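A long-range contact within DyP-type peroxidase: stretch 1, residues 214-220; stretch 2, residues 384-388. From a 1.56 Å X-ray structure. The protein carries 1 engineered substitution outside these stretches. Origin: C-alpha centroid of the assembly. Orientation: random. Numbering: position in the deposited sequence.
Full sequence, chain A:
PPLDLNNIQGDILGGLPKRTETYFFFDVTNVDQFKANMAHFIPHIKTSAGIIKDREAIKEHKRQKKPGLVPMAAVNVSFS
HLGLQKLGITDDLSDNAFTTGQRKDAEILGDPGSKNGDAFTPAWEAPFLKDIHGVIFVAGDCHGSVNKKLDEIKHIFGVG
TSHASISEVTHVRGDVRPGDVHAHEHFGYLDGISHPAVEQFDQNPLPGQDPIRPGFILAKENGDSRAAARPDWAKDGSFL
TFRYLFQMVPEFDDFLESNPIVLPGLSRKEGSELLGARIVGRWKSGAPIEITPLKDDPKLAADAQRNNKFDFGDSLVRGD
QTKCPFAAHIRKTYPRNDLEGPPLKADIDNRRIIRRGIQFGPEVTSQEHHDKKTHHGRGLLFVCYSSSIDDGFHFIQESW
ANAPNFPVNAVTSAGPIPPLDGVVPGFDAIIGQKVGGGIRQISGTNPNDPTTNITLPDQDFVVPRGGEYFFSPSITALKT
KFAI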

# COMPACT_ATOMS: atom_id res chain seq x y z
N PRO A 214 15.29 7.29 -8.58
CA PRO A 214 14.14 6.65 -9.27
C PRO A 214 14.30 5.13 -9.29
O PRO A 214 13.27 4.42 -9.40
N GLY A 215 15.51 4.56 -9.26
CA GLY A 215 15.72 3.13 -9.24
C GLY A 215 15.28 2.41 -8.00
O GLY A 215 15.31 1.18 -7.98
N PHE A 216 14.82 3.14 -6.97
CA PHE A 216 14.16 2.48 -5.81
C PHE A 216 12.68 2.19 -6.16
O PHE A 216 12.06 1.43 -5.41
N ILE A 217 12.19 2.74 -7.26
CA ILE A 217 10.78 2.54 -7.71
C ILE A 217 10.74 1.83 -9.03
O ILE A 217 9.88 0.94 -9.21
N LEU A 218 11.62 2.21 -9.97
CA LEU A 218 11.66 1.68 -11.29
C LEU A 218 12.85 0.82 -11.47
O LEU A 218 13.96 1.26 -11.21
N ALA A 219 12.68 -0.39 -12.01
CA ALA A 219 13.82 -1.24 -12.29
C ALA A 219 14.78 -0.63 -13.35
O ALA A 219 14.34 0.04 -14.28
N LYS A 220 16.06 -0.87 -13.04
CA LYS A 220 17.20 -0.47 -13.89
C LYS A 220 17.29 1.02 -14.12
O LYS A 220 17.81 1.46 -15.14
N CYS A 384 0.88 -1.14 -3.70
CA CYS A 384 2.12 -0.32 -3.57
C CYS A 384 3.11 -0.75 -4.64
O CYS A 384 3.11 -1.92 -5.08
N TYR A 385 3.98 0.16 -4.98
CA TYR A 385 5.03 0.02 -5.94
C TYR A 385 6.40 0.27 -5.38
O TYR A 385 6.59 1.23 -4.58
N SER A 386 7.35 -0.50 -5.84
CA SER A 386 8.77 -0.21 -5.66
C SER A 386 9.56 -1.13 -6.61
O SER A 386 8.99 -1.99 -7.26
N SER A 387 10.87 -0.95 -6.70
CA SER A 387 11.66 -1.77 -7.55
C SER A 387 12.09 -3.04 -6.87
O SER A 387 12.85 -3.84 -7.44
N SER A 388 11.62 -3.30 -5.64
CA SER A 388 11.97 -4.51 -4.94
C SER A 388 10.91 -4.78 -3.88
O SER A 388 10.82 -4.09 -2.87

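Contact between residues 214-220 and 384-388, two stretches far apart in sequence, centred on the side chain of Ser387. The short 3-10 segment 214-216 is closed by backbone hydrogen bonds from Ile217 N and Leu218 N to Pro214 O (2.9 and 2.8 Å), and the carbonyls of Gly215 and Phe216 are left to receive donors from the other stretch. Ser387, just past the strand 384-386, supplies both. Its CA-to-CB bond points toward stretch 1. The p rotamer of Ser387 (chi1 66°) brings its OG to 2.7 Å from Gly215 O, a short hydrogen bond in which the serine hydroxyl is the donor. Its own amide makes the second bond, Ser387 N to Phe216 O, at 3.0 Å and a nearly straight 169°. One residue thus grips two successive carbonyls, one with its side chain and the other with its backbone. Ile217 O also lies 3.3 Å from Ser387 N, but the angle there is too poor for a hydrogen bond. The methylene of Ser387 fills space as well: CB packs 3.9 Å from Leu218 C and 4.0 Å from Ala219 N, against backbone rather than side chains.

Ile217 and Ser386 form the closest CA pair, 4.0 Å apart, so there is little room for side chains between the backbones at this point. Ile217 starts away from stretch 2, yet chi1 -56° and chi2 -60° (both m) fold its end back: CD1 of Ile217 lies 4.0 Å from Tyr385 O and meets CB of Ser386 at 4.4 Å; the second of these is a carbon-carbon contact. Ser386 points sideways; its CB touches Phe216 O at 3.5 Å, while its p rotamer (chi1 83°) places OG to accept a hydrogen bond from Ser388 N at 3.1 Å. That hydroxyl therefore serves the turn of its own stretch.

The larger rings take little part. Phe216 (chi1 -70°, m) points away and meets the other stretch chiefly through its carbonyl. Tyr385 (chi1 -62°, m) leaves sideways and its ring leads away, its OH hydrogen-bonded elsewhere in the structure. Leu218 (m, t) also points away, and CB of Ala219 points sideways, 5.0 Å from Ser387 CB. Gly215 has no side chain and contributes its carbonyl. Ser388, with chi1 176° (t), turns its OG to a partner elsewhere in the structure. The contact is small, 237 Å² summed over both sides, and depends mainly on serine and backbone polar groups, with Ile217 adding the main apolar side-chain contact.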

# COMPACT_ATOMS: atom_id res chain seq x y z
CB PRO A 214 14.16 7.29 -10.67
CG PRO A 214 15.61 7.69 -10.86
CD PRO A 214 15.99 8.22 -9.50
CB PHE A 216 14.28 3.36 -4.58
CG PHE A 216 15.69 3.41 -4.07
CD1 PHE A 216 16.33 2.27 -3.59
CD2 PHE A 216 16.43 4.58 -4.16
CE1 PHE A 216 17.68 2.31 -3.18
CE2 PHE A 216 17.74 4.57 -3.76
CZ PHE A 216 18.40 3.46 -3.31
CB ILE A 217 10.01 3.88 -7.80
CG1 ILE A 217 10.03 4.66 -6.46
CG2 ILE A 217 8.55 3.70 -8.33
CD1 ILE A 217 9.42 3.92 -5.24
CB LEU A 218 11.71 2.84 -12.25
CG LEU A 218 10.57 3.85 -12.33
CD1 LEU A 218 10.97 5.09 -13.17
CD2 LEU A 218 9.34 3.21 -12.89
CB ALA A 219 13.35 -2.59 -12.79
CB LYS A 220 17.14 -1.18 -15.23
CG LYS A 220 17.13 -2.69 -15.10
CD LYS A 220 17.30 -3.45 -16.41
CE LYS A 220 18.58 -3.10 -17.15
NZ LYS A 220 19.69 -4.01 -16.89
CB CYS A 384 2.73 -0.38 -2.17
SG CYS A 384 3.54 -1.92 -1.75
CB TYR A 385 4.88 0.99 -7.10
CG TYR A 385 3.64 0.83 -7.93
CD1 TYR A 385 3.58 -0.09 -8.97
CD2 TYR A 385 2.49 1.56 -7.68
CE1 TYR A 385 2.42 -0.27 -9.74
CE2 TYR A 385 1.33 1.38 -8.40
CZ TYR A 385 1.31 0.46 -9.47
OH TYR A 385 0.18 0.29 -10.22
CB SER A 386 9.31 -0.34 -4.26
OG SER A 386 9.63 -1.68 -3.92
CB SER A 387 12.87 -1.02 -8.08
OG SER A 387 13.73 -0.72 -7.00
CB SER A 388 13.31 -4.40 -4.27
OG SER A 388 13.66 -5.54 -3.50